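Extracellular solute-binding protein, family 1 (Bifidobacterium longum subsp. infantis ATCC 15697, PDB 3OMB) probably captures a carbohydrate outside the cell and hands it to an ABC importer, as a family 1 solute-binding protein, and carries a bound magnesium ion. Local coordinates at residues A[132-137]-A[423-428]; A[123-128]-A[368-373]; A[166-171]-A[306-311]. All coordinates share one frame; numbering follows the deposited sequence.

Contact 1 (A[132-137]-A[423-428]); sequences FKQKPD and VGWIPD
Gln-134 reaches across to Trp-425 and Asp-428, its CG anti to the backbone N (chi1 -161°) and the chain extended beyond, which carries the amide to the far segment. Its OE1 accepts a hydrogen bond from the backbone N of Asp-428 at 2.8 Å, with the donor tilted slightly from the carbonyl plane. The same amide meets the edge of the indole: OE1 lies 3.2 Å from CZ3 of Trp-425, and the two planes stand 68° apart. Pro-427 puts its CB over one face of that ring, offset toward the rim. Lys-135 bends at chi2 and meets Asp-428 tip to tip in a salt bridge, NZ to OD1 2.5 Å, with NZ on the syn side but 25° out of the carboxylate plane. A water donates to OD2 of Asp-428. Glu-348 is a second anionic partner for the ammonium, which probably helps keep it charged. The NE2 of Gln-134 bonds Glu-429, so both ends of the amide are used. An alanine in place of Gln-134 would probably leave the Asp-428 amide N without this acceptor and Glu-429 without its amide donor, and open a gap beside the indole edge. Around the contact, Phe-131 of helix 126-134 stacks on Trp-425, Ile-426 and Pro-427 lie against Val-380 and Glu-376 of helix 376-384, and Gly-155 of strand 152-155 bonds the backbone of Gly-424 and Ile-426.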
loop_
_atom_site.group_PDB
_atom_site.type_symbol
_atom_site.label_atom_id
_atom_site.label_comp_id
_atom_site.label_asym_id
_atom_site.label_seq_id
_atom_site.Cartn_x
_atom_site.Cartn_y
_atom_site.Cartn_z
ATOM N N PHE A 132 -2.284 20.141 3.805
ATOM C CA PHE A 132 -3.731 19.951 3.909
ATOM C C PHE A 132 -4.482 20.739 2.832
ATOM O O PHE A 132 -5.505 20.282 2.334
ATOM C CB PHE A 132 -4.274 20.362 5.281
ATOM C CG PHE A 132 -3.844 19.461 6.437
ATOM C CD1 PHE A 132 -3.142 18.259 6.218
ATOM C CD2 PHE A 132 -4.193 19.802 7.750
ATOM C CE1 PHE A 132 -2.776 17.435 7.298
ATOM C CE2 PHE A 132 -3.830 18.979 8.835
ATOM C CZ PHE A 132 -3.127 17.797 8.604
ATOM N N LYS A 133 -3.970 21.906 2.448
ATOM C CA LYS A 133 -4.675 22.717 1.471
ATOM C C LYS A 133 -4.620 22.082 0.080
ATOM O O LYS A 133 -5.648 21.999 -0.604
ATOM C CB LYS A 133 -4.144 24.146 1.446
ATOM C CG LYS A 133 -4.880 25.052 0.467
ATOM C CD LYS A 133 -4.233 26.415 0.393
ATOM C CE LYS A 133 -4.584 27.101 -0.915
ATOM N NZ LYS A 133 -4.327 28.564 -0.810
ATOM N N GLN A 134 -3.441 21.624 -0.328
ATOM C CA GLN A 134 -3.272 20.979 -1.625
ATOM C C GLN A 134 -3.823 19.528 -1.712
ATOM O O GLN A 134 -4.242 19.083 -2.786
ATOM C CB GLN A 134 -1.785 20.994 -2.011
ATOM C CG GLN A 134 -1.557 20.773 -3.486
ATOM C CD GLN A 134 -0.101 20.824 -3.829
ATOM O OE1 GLN A 134 0.569 19.798 -3.844
ATOM N NE2 GLN A 134 0.414 22.027 -4.057
ATOM N N LYS A 135 -3.813 18.808 -0.590
ATOM C CA LYS A 135 -4.229 17.412 -0.555
ATOM C C LYS A 135 -5.302 17.256 0.520
ATOM O O LYS A 135 -5.009 16.823 1.648
ATOM C CB LYS A 135 -3.044 16.503 -0.206
ATOM C CG LYS A 135 -1.732 16.775 -0.943
ATOM C CD LYS A 135 -1.776 16.248 -2.341
ATOM C CE LYS A 135 -0.500 16.580 -3.106
ATOM N NZ LYS A 135 -0.536 15.819 -4.400
ATOM N N PRO A 136 -6.557 17.591 0.186
ATOM C CA PRO A 136 -7.574 17.526 1.240
ATOM C C PRO A 136 -7.801 16.119 1.778
ATOM O O PRO A 136 -8.351 15.974 2.877
ATOM C CB PRO A 136 -8.841 18.076 0.573
ATOM C CG PRO A 136 -8.446 18.489 -0.809
ATOM C CD PRO A 136 -7.140 17.850 -1.139
ATOM N N ASP A 137 -7.398 15.086 1.044
ATOM C CA ASP A 137 -7.541 13.729 1.598
ATOM C C ASP A 137 -6.549 13.441 2.750
ATOM O O ASP A 137 -6.830 12.603 3.618
ATOM C CB ASP A 137 -7.482 12.645 0.515
ATOM C CG ASP A 137 -8.806 12.525 -0.298
ATOM O OD1 ASP A 137 -9.751 13.354 -0.128
ATOM O OD2 ASP A 137 -8.893 11.582 -1.123
ATOM N N VAL A 423 8.288 11.201 6.414
ATOM C CA VAL A 423 7.218 11.836 7.130
ATOM C C VAL A 423 7.342 13.304 6.729
ATOM O O VAL A 423 8.243 14.012 7.166
ATOM C CB VAL A 423 7.391 11.583 8.630
ATOM C CG1 VAL A 423 6.350 12.302 9.420
ATOM C CG2 VAL A 423 7.282 10.095 8.913
ATOM N N GLY A 424 6.445 13.745 5.863
ATOM C CA GLY A 424 6.591 15.018 5.169
ATOM C C GLY A 424 5.681 14.888 3.972
ATOM O O GLY A 424 4.820 14.019 3.956
ATOM N N TRP A 425 5.838 15.746 2.980
ATOM C CA TRP A 425 5.003 15.645 1.795
ATOM C C TRP A 425 5.739 16.224 0.591
ATOM O O TRP A 425 6.449 17.200 0.721
ATOM C CB TRP A 425 3.639 16.304 1.999
ATOM C CG TRP A 425 3.630 17.821 1.975
ATOM C CD1 TRP A 425 4.249 18.659 2.866
ATOM C CD2 TRP A 425 2.961 18.666 1.023
ATOM N NE1 TRP A 425 3.997 19.966 2.533
ATOM C CE2 TRP A 425 3.229 20.004 1.396
ATOM C CE3 TRP A 425 2.175 18.423 -0.117
ATOM C CZ2 TRP A 425 2.721 21.107 0.684
ATOM C CZ3 TRP A 425 1.664 19.530 -0.835
ATOM C CH2 TRP A 425 1.952 20.852 -0.433
ATOM N N ILE A 426 5.590 15.580 -0.564
ATOM C CA ILE A 426 6.184 16.070 -1.803
ATOM C C ILE A 426 5.097 16.857 -2.494
ATOM O O ILE A 426 4.079 16.269 -2.902
ATOM C CB ILE A 426 6.636 14.931 -2.757
ATOM C CG1 ILE A 426 7.636 13.981 -2.078
ATOM C CG2 ILE A 426 7.246 15.518 -4.067
ATOM C CD1 ILE A 426 8.916 14.615 -1.691
ATOM N N PRO A 427 5.299 18.184 -2.632
ATOM C CA PRO A 427 4.254 19.065 -3.178
ATOM C C PRO A 427 4.102 18.887 -4.694
ATOM O O PRO A 427 5.056 18.460 -5.357
ATOM C CB PRO A 427 4.764 20.459 -2.837
ATOM C CG PRO A 427 6.322 20.288 -2.858
ATOM C CD PRO A 427 6.565 18.899 -2.345
ATOM N N ASP A 428 2.924 19.218 -5.235
ATOM C CA ASP A 428 2.667 19.031 -6.672
ATOM C C ASP A 428 3.576 19.877 -7.541
ATOM O O ASP A 428 3.839 19.530 -8.709
ATOM C CB ASP A 428 1.231 19.327 -7.036
ATOM C CG ASP A 428 0.274 18.235 -6.583
ATOM O OD1 ASP A 428 0.750 17.150 -6.145
ATOM O OD2 ASP A 428 -0.956 18.479 -6.665
HETATM O O HOH W 1 -2.996 17.659 -5.547
#

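Contact 2 (A[123-128]-A[368-373]); sequences DKLPNV and KLANLL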
loop_
_atom_site.group_PDB
_atom_site.type_symbol
_atom_site.label_atom_id
_atom_site.label_comp_id
_atom_site.label_asym_id
_atom_site.label_seq_id
_atom_site.Cartn_x
_atom_site.Cartn_y
_atom_site.Cartn_z
ATOM N N ASP A 123 -0.767 26.866 13.606
ATOM C CA ASP A 123 -0.040 28.100 13.334
ATOM C C ASP A 123 1.480 27.916 13.417
ATOM O O ASP A 123 2.238 28.653 12.794
ATOM C CB ASP A 123 -0.498 29.206 14.287
ATOM C CG ASP A 123 -1.841 29.796 13.880
ATOM O OD1 ASP A 123 -2.621 29.100 13.164
ATOM O OD2 ASP A 123 -2.114 30.962 14.265
ATOM N N LYS A 124 1.906 26.925 14.188
ATOM C CA LYS A 124 3.313 26.557 14.257
ATOM C C LYS A 124 3.667 25.528 13.172
ATOM O O LYS A 124 4.818 25.118 13.058
ATOM C CB LYS A 124 3.663 26.022 15.662
ATOM C CG LYS A 124 3.699 27.098 16.783
ATOM C CD LYS A 124 4.732 28.202 16.474
ATOM C CE LYS A 124 4.941 29.175 17.641
ATOM N NZ LYS A 124 5.699 28.535 18.765
ATOM N N LEU A 125 2.675 25.117 12.381
ATOM C CA LEU A 125 2.880 24.099 11.349
ATOM C C LEU A 125 2.421 24.558 9.959
ATOM O O LEU A 125 1.645 23.869 9.296
ATOM C CB LEU A 125 2.200 22.786 11.751
ATOM C CG LEU A 125 2.630 22.177 13.087
ATOM C CD1 LEU A 125 1.733 20.990 13.422
ATOM C CD2 LEU A 125 4.098 21.757 13.093
ATOM N N PRO A 126 2.924 25.715 9.495
ATOM C CA PRO A 126 2.504 26.234 8.192
ATOM C C PRO A 126 2.717 25.244 7.029
ATOM O O PRO A 126 1.886 25.203 6.125
ATOM C CB PRO A 126 3.393 27.469 8.019
ATOM C CG PRO A 126 4.561 27.200 8.881
ATOM C CD PRO A 126 3.986 26.548 10.074
ATOM N N ASN A 127 3.784 24.452 7.055
ATOM C CA ASN A 127 4.013 23.442 6.001
ATOM C C ASN A 127 2.980 22.326 5.998
ATOM O O ASN A 127 2.632 21.782 4.947
ATOM C CB ASN A 127 5.419 22.857 6.095
ATOM C CG ASN A 127 6.493 23.889 5.765
ATOM O OD1 ASN A 127 6.335 24.667 4.834
ATOM N ND2 ASN A 127 7.589 23.895 6.524
ATOM N N VAL A 128 2.482 21.994 7.180
ATOM C CA VAL A 128 1.385 21.024 7.315
ATOM C C VAL A 128 0.081 21.612 6.782
ATOM O O VAL A 128 -0.661 20.928 6.038
ATOM C CB VAL A 128 1.227 20.594 8.774
ATOM C CG1 VAL A 128 0.091 19.620 8.918
ATOM C CG2 VAL A 128 2.563 20.013 9.293
ATOM N N LYS A 368 8.732 22.924 15.780
ATOM C CA LYS A 368 9.624 23.489 14.782
ATOM C C LYS A 368 10.275 22.378 13.939
ATOM O O LYS A 368 10.401 22.493 12.719
ATOM C CB LYS A 368 10.680 24.322 15.483
ATOM C CG LYS A 368 11.313 25.390 14.620
ATOM C CD LYS A 368 12.284 26.224 15.455
ATOM C CE LYS A 368 13.355 26.823 14.535
ATOM N NZ LYS A 368 14.468 27.482 15.290
ATOM N N LEU A 369 10.668 21.297 14.592
ATOM C CA LEU A 369 11.256 20.177 13.885
ATOM C C LEU A 369 10.218 19.547 12.935
ATOM O O LEU A 369 10.515 19.252 11.772
ATOM C CB LEU A 369 11.762 19.145 14.895
ATOM C CG LEU A 369 12.388 17.851 14.369
ATOM C CD1 LEU A 369 13.506 18.180 13.409
ATOM C CD2 LEU A 369 12.968 17.044 15.517
ATOM N N ALA A 370 8.999 19.368 13.436
ATOM C CA ALA A 370 7.941 18.754 12.657
ATOM C C ALA A 370 7.599 19.629 11.446
ATOM O O ALA A 370 7.417 19.122 10.338
ATOM C CB ALA A 370 6.679 18.495 13.546
ATOM N N ASN A 371 7.554 20.943 11.642
ATOM C CA ASN A 371 7.221 21.806 10.532
ATOM C C ASN A 371 8.298 21.721 9.441
ATOM O O ASN A 371 7.983 21.707 8.253
ATOM C CB ASN A 371 6.998 23.251 10.985
ATOM C CG ASN A 371 6.614 24.160 9.832
ATOM O OD1 ASN A 371 5.584 23.950 9.174
ATOM N ND2 ASN A 371 7.448 25.157 9.556
ATOM N N LEU A 372 9.560 21.644 9.854
ATOM C CA LEU A 372 10.662 21.551 8.904
ATOM C C LEU A 372 10.633 20.234 8.114
ATOM O O LEU A 372 11.018 20.220 6.945
ATOM C CB LEU A 372 12.024 21.748 9.595
ATOM C CG LEU A 372 12.444 23.179 9.969
ATOM C CD1 LEU A 372 13.608 23.173 10.947
ATOM C CD2 LEU A 372 12.806 24.017 8.751
ATOM N N LEU A 373 10.177 19.153 8.754
ATOM C CA LEU A 373 10.045 17.837 8.092
ATOM C C LEU A 373 9.051 17.882 6.945
ATOM O O LEU A 373 9.223 17.192 5.942
ATOM C CB LEU A 373 9.664 16.733 9.089
ATOM C CG LEU A 373 10.807 16.268 9.999
ATOM C CD1 LEU A 373 10.225 15.522 11.163
ATOM C CD2 LEU A 373 11.825 15.401 9.222
#
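Asn-371 and Asn-127 carry the tight part of this contact, with two hydrogen bonds between a helix start and the last turn of another helix. Asn-371 has CG anti to its backbone N (chi1 -179°), which swings the amide out from helix 363-373 toward the first turn of helix 126-134. There OD1 takes the backbone N-H of Asn-127 at 2.8 Å, in the plane of the carbonyl. In return ND2 of Asn-127 donates to the backbone O of Asn-371, also at 2.8 Å; the bond is nearly straight at 163°, yet the donor sits well above the carbonyl plane. The two side chains cross at about a right angle while their amide planes stay within 6° of parallel. Pro-126 closes in on the same oxygen, its CD packing 3.2 Å from OD1 of Asn-371; the proline N has no hydrogen to give.

Beside the amides, on the Leu-125 side, the packing turns apolar. Leu-125 runs past Asn-371 in the opposite direction, with CD2 3.9 Å from CB of Asn-371 and 4.2 Å from CB of Ala-370. Ala-370 in turn rests on Leu-354 and Ile-356 of strand 352-356, so this side leads into the buried sheet. Toward solvent the contact is looser: Lys-124 is exposed, its NZ in a long, weak ion pair with Asp-364, while Lys-368 points away and its NZ bonds the Cys-68 carbonyl.

With Leu-125 at the N-cap position, the Asn-127 N-H belongs to the first turn of its helix, and Asn-371 serves it from outside. This is a helix-to-helix junction in which a side-chain amide supplies an acceptor to a helix N terminus, beside a four-stranded mixed sheet, consistent with the type 2 periplasmic-binding-protein fold of its family.

Contact 3 (A[166-171]-A[306-311]); sequences HMLINK and GVVFGW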
loop_
_atom_site.group_PDB
_atom_site.type_symbol
_atom_site.label_atom_id
_atom_site.label_comp_id
_atom_site.label_asym_id
_atom_site.label_seq_id
_atom_site.Cartn_x
_atom_site.Cartn_y
_atom_site.Cartn_z
ATOM N N HIS A 166 -1.524 -3.820 -10.396
ATOM C CA HIS A 166 -1.648 -3.920 -11.842
ATOM C C HIS A 166 -1.645 -5.371 -12.254
ATOM O O HIS A 166 -1.252 -6.231 -11.467
ATOM C CB HIS A 166 -0.515 -3.166 -12.533
ATOM C CG HIS A 166 -0.230 -1.851 -11.889
ATOM N ND1 HIS A 166 0.727 -1.705 -10.909
ATOM C CD2 HIS A 166 -0.854 -0.654 -11.990
ATOM C CE1 HIS A 166 0.722 -0.456 -10.475
ATOM N NE2 HIS A 166 -0.224 0.205 -11.120
HETATM N N MSE A 167 -2.144 -5.634 -13.458
HETATM C CA MSE A 167 -2.163 -6.965 -14.028
HETATM C C MSE A 167 -1.241 -6.938 -15.238
HETATM O O MSE A 167 -1.436 -6.157 -16.165
HETATM C CB MSE A 167 -3.594 -7.307 -14.458
HETATM C CG MSE A 167 -3.720 -8.669 -15.090
HETATM SE SE MSE A 167 -5.574 -9.070 -15.397
HETATM C CE MSE A 167 -5.424 -10.970 -15.745
ATOM N N LEU A 168 -0.228 -7.783 -15.226
ATOM C CA LEU A 168 0.832 -7.754 -16.228
ATOM C C LEU A 168 0.746 -8.963 -17.132
ATOM O O LEU A 168 0.449 -10.073 -16.674
ATOM C CB LEU A 168 2.191 -7.761 -15.533
ATOM C CG LEU A 168 2.375 -6.700 -14.459
ATOM C CD1 LEU A 168 3.695 -6.922 -13.703
ATOM C CD2 LEU A 168 2.268 -5.254 -15.085
ATOM N N ILE A 169 1.032 -8.777 -18.412
ATOM C CA ILE A 169 0.957 -9.906 -19.350
ATOM C C ILE A 169 2.127 -9.897 -20.311
ATOM O O ILE A 169 2.624 -8.812 -20.688
ATOM C CB ILE A 169 -0.390 -9.949 -20.113
ATOM C CG1 ILE A 169 -0.451 -11.213 -20.993
ATOM C CG2 ILE A 169 -0.616 -8.670 -20.951
ATOM C CD1 ILE A 169 -1.854 -11.615 -21.386
ATOM N N ASN A 170 2.592 -11.097 -20.683
ATOM C CA ASN A 170 3.660 -11.211 -21.648
ATOM C C ASN A 170 3.112 -10.942 -23.045
ATOM O O ASN A 170 2.569 -11.832 -23.688
ATOM C CB ASN A 170 4.374 -12.567 -21.573
ATOM C CG ASN A 170 5.695 -12.583 -22.360
ATOM O OD1 ASN A 170 5.783 -12.055 -23.453
ATOM N ND2 ASN A 170 6.717 -13.197 -21.791
ATOM N N LYS A 171 3.288 -9.695 -23.480
ATOM C CA LYS A 171 2.901 -9.190 -24.788
ATOM C C LYS A 171 3.698 -9.824 -25.958
ATOM O O LYS A 171 3.148 -10.066 -27.023
ATOM C CB LYS A 171 3.071 -7.663 -24.742
ATOM C CG LYS A 171 2.779 -6.866 -26.003
ATOM C CD LYS A 171 1.363 -7.005 -26.507
ATOM C CE LYS A 171 1.173 -6.048 -27.702
ATOM N NZ LYS A 171 -0.161 -6.222 -28.257
ATOM N N GLY A 306 3.286 -16.045 -17.869
ATOM C CA GLY A 306 2.482 -15.293 -18.839
ATOM C C GLY A 306 1.798 -14.092 -18.242
ATOM O O GLY A 306 1.820 -13.018 -18.850
ATOM N N VAL A 307 1.205 -14.273 -17.058
ATOM C CA VAL A 307 0.307 -13.284 -16.409
ATOM C C VAL A 307 0.579 -13.301 -14.896
ATOM O O VAL A 307 0.653 -14.389 -14.292
ATOM C CB VAL A 307 -1.215 -13.629 -16.630
ATOM C CG1 VAL A 307 -2.147 -12.671 -15.844
ATOM C CG2 VAL A 307 -1.596 -13.611 -18.102
ATOM N N VAL A 308 0.731 -12.113 -14.295
ATOM C CA VAL A 308 0.773 -11.949 -12.839
ATOM C C VAL A 308 0.115 -10.622 -12.472
ATOM O O VAL A 308 -0.025 -9.737 -13.325
ATOM C CB VAL A 308 2.227 -11.874 -12.247
ATOM C CG1 VAL A 308 2.973 -13.140 -12.481
ATOM C CG2 VAL A 308 3.026 -10.647 -12.819
ATOM N N PHE A 309 -0.214 -10.465 -11.192
ATOM C CA PHE A 309 -0.494 -9.135 -10.638
ATOM C C PHE A 309 0.784 -8.623 -10.019
ATOM O O PHE A 309 1.510 -9.378 -9.364
ATOM C CB PHE A 309 -1.633 -9.177 -9.601
ATOM C CG PHE A 309 -2.920 -9.711 -10.163
ATOM C CD1 PHE A 309 -3.676 -8.944 -11.048
ATOM C CD2 PHE A 309 -3.358 -10.988 -9.835
ATOM C CE1 PHE A 309 -4.879 -9.437 -11.573
ATOM C CE2 PHE A 309 -4.546 -11.483 -10.348
ATOM C CZ PHE A 309 -5.303 -10.715 -11.232
ATOM N N GLY A 310 1.081 -7.351 -10.241
ATOM C CA GLY A 310 2.317 -6.797 -9.713
ATOM C C GLY A 310 2.452 -5.308 -9.901
ATOM O O GLY A 310 1.499 -4.639 -10.299
ATOM N N TRP A 311 3.640 -4.791 -9.592
ATOM C CA TRP A 311 3.895 -3.347 -9.683
ATOM C C TRP A 311 4.092 -2.896 -11.130
ATOM O O TRP A 311 3.383 -2.000 -11.613
ATOM C CB TRP A 311 5.109 -2.977 -8.824
ATOM C CG TRP A 311 5.457 -1.509 -8.775
ATOM C CD1 TRP A 311 6.361 -0.863 -9.554
ATOM C CD2 TRP A 311 4.925 -0.519 -7.873
ATOM N NE1 TRP A 311 6.439 0.474 -9.200
ATOM C CE2 TRP A 311 5.570 0.709 -8.171
ATOM C CE3 TRP A 311 3.989 -0.554 -6.841
ATOM C CZ2 TRP A 311 5.303 1.894 -7.474
ATOM C CZ3 TRP A 311 3.728 0.627 -6.132
ATOM C CH2 TRP A 311 4.374 1.843 -6.469
#
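Leu-168 and Val-308 form an antiparallel hydrogen-bonded pair at the middle of two strands: the Leu-168 N reaches the Val-308 O at 2.7 Å, and the Val-308 N returns a bond to the Leu-168 O. Asn-170 N bonds Gly-306 O at one end, and Gly-310 N bonds His-166 O toward the other. There His-166 also turns its ring so that ND1 donates to the Gly-310 O at 3.1 Å, in the ring plane and on a lone pair.

On one face, Met-167, a selenomethionine, extends obliquely across Phe-309 in a Met-aromatic contact, SE 5.0 Å from the ring centroid. CE of Met-167 ends 3.7 Å from CG1 of Val-307, whose CG2 meets Ile-169. On the other face, Leu-168 CD1 touches Val-308 CG2 and lies over Gly-310.

Further out, Asn-445 of helix 436-452 holds NE2 of His-166, while helix 313-317 covers Leu-168 and Val-308. Asn-170 caps the following helix through Trp-173 N, and the bound magnesium ion lies about 10 Å from its side chain. Strands 324-326 and 209-211 flank the pair, making it the centre of a four-stranded mixed sheet in the α/β domain that also carries the metal site.

From the N terminus, residues 123-128 come first and 132-137 follow at the far end of helix 126-134. Contact 2 closes its loop at 368-373 and contact 1 at 423-428, so the two cross along the chain. They also touch in space, Trp-425 packing on the Asn-127 carbonyl, and together tie helix 126-134 to helix 363-373 and to the loop before strand 431-433. Contact 3, joining 166-171 to 306-311, is nested inside both loops. It forms the middle of a separate sheet near the magnesium site, its centre about 42 Å from that of contact 2 and across the chain's centre from it.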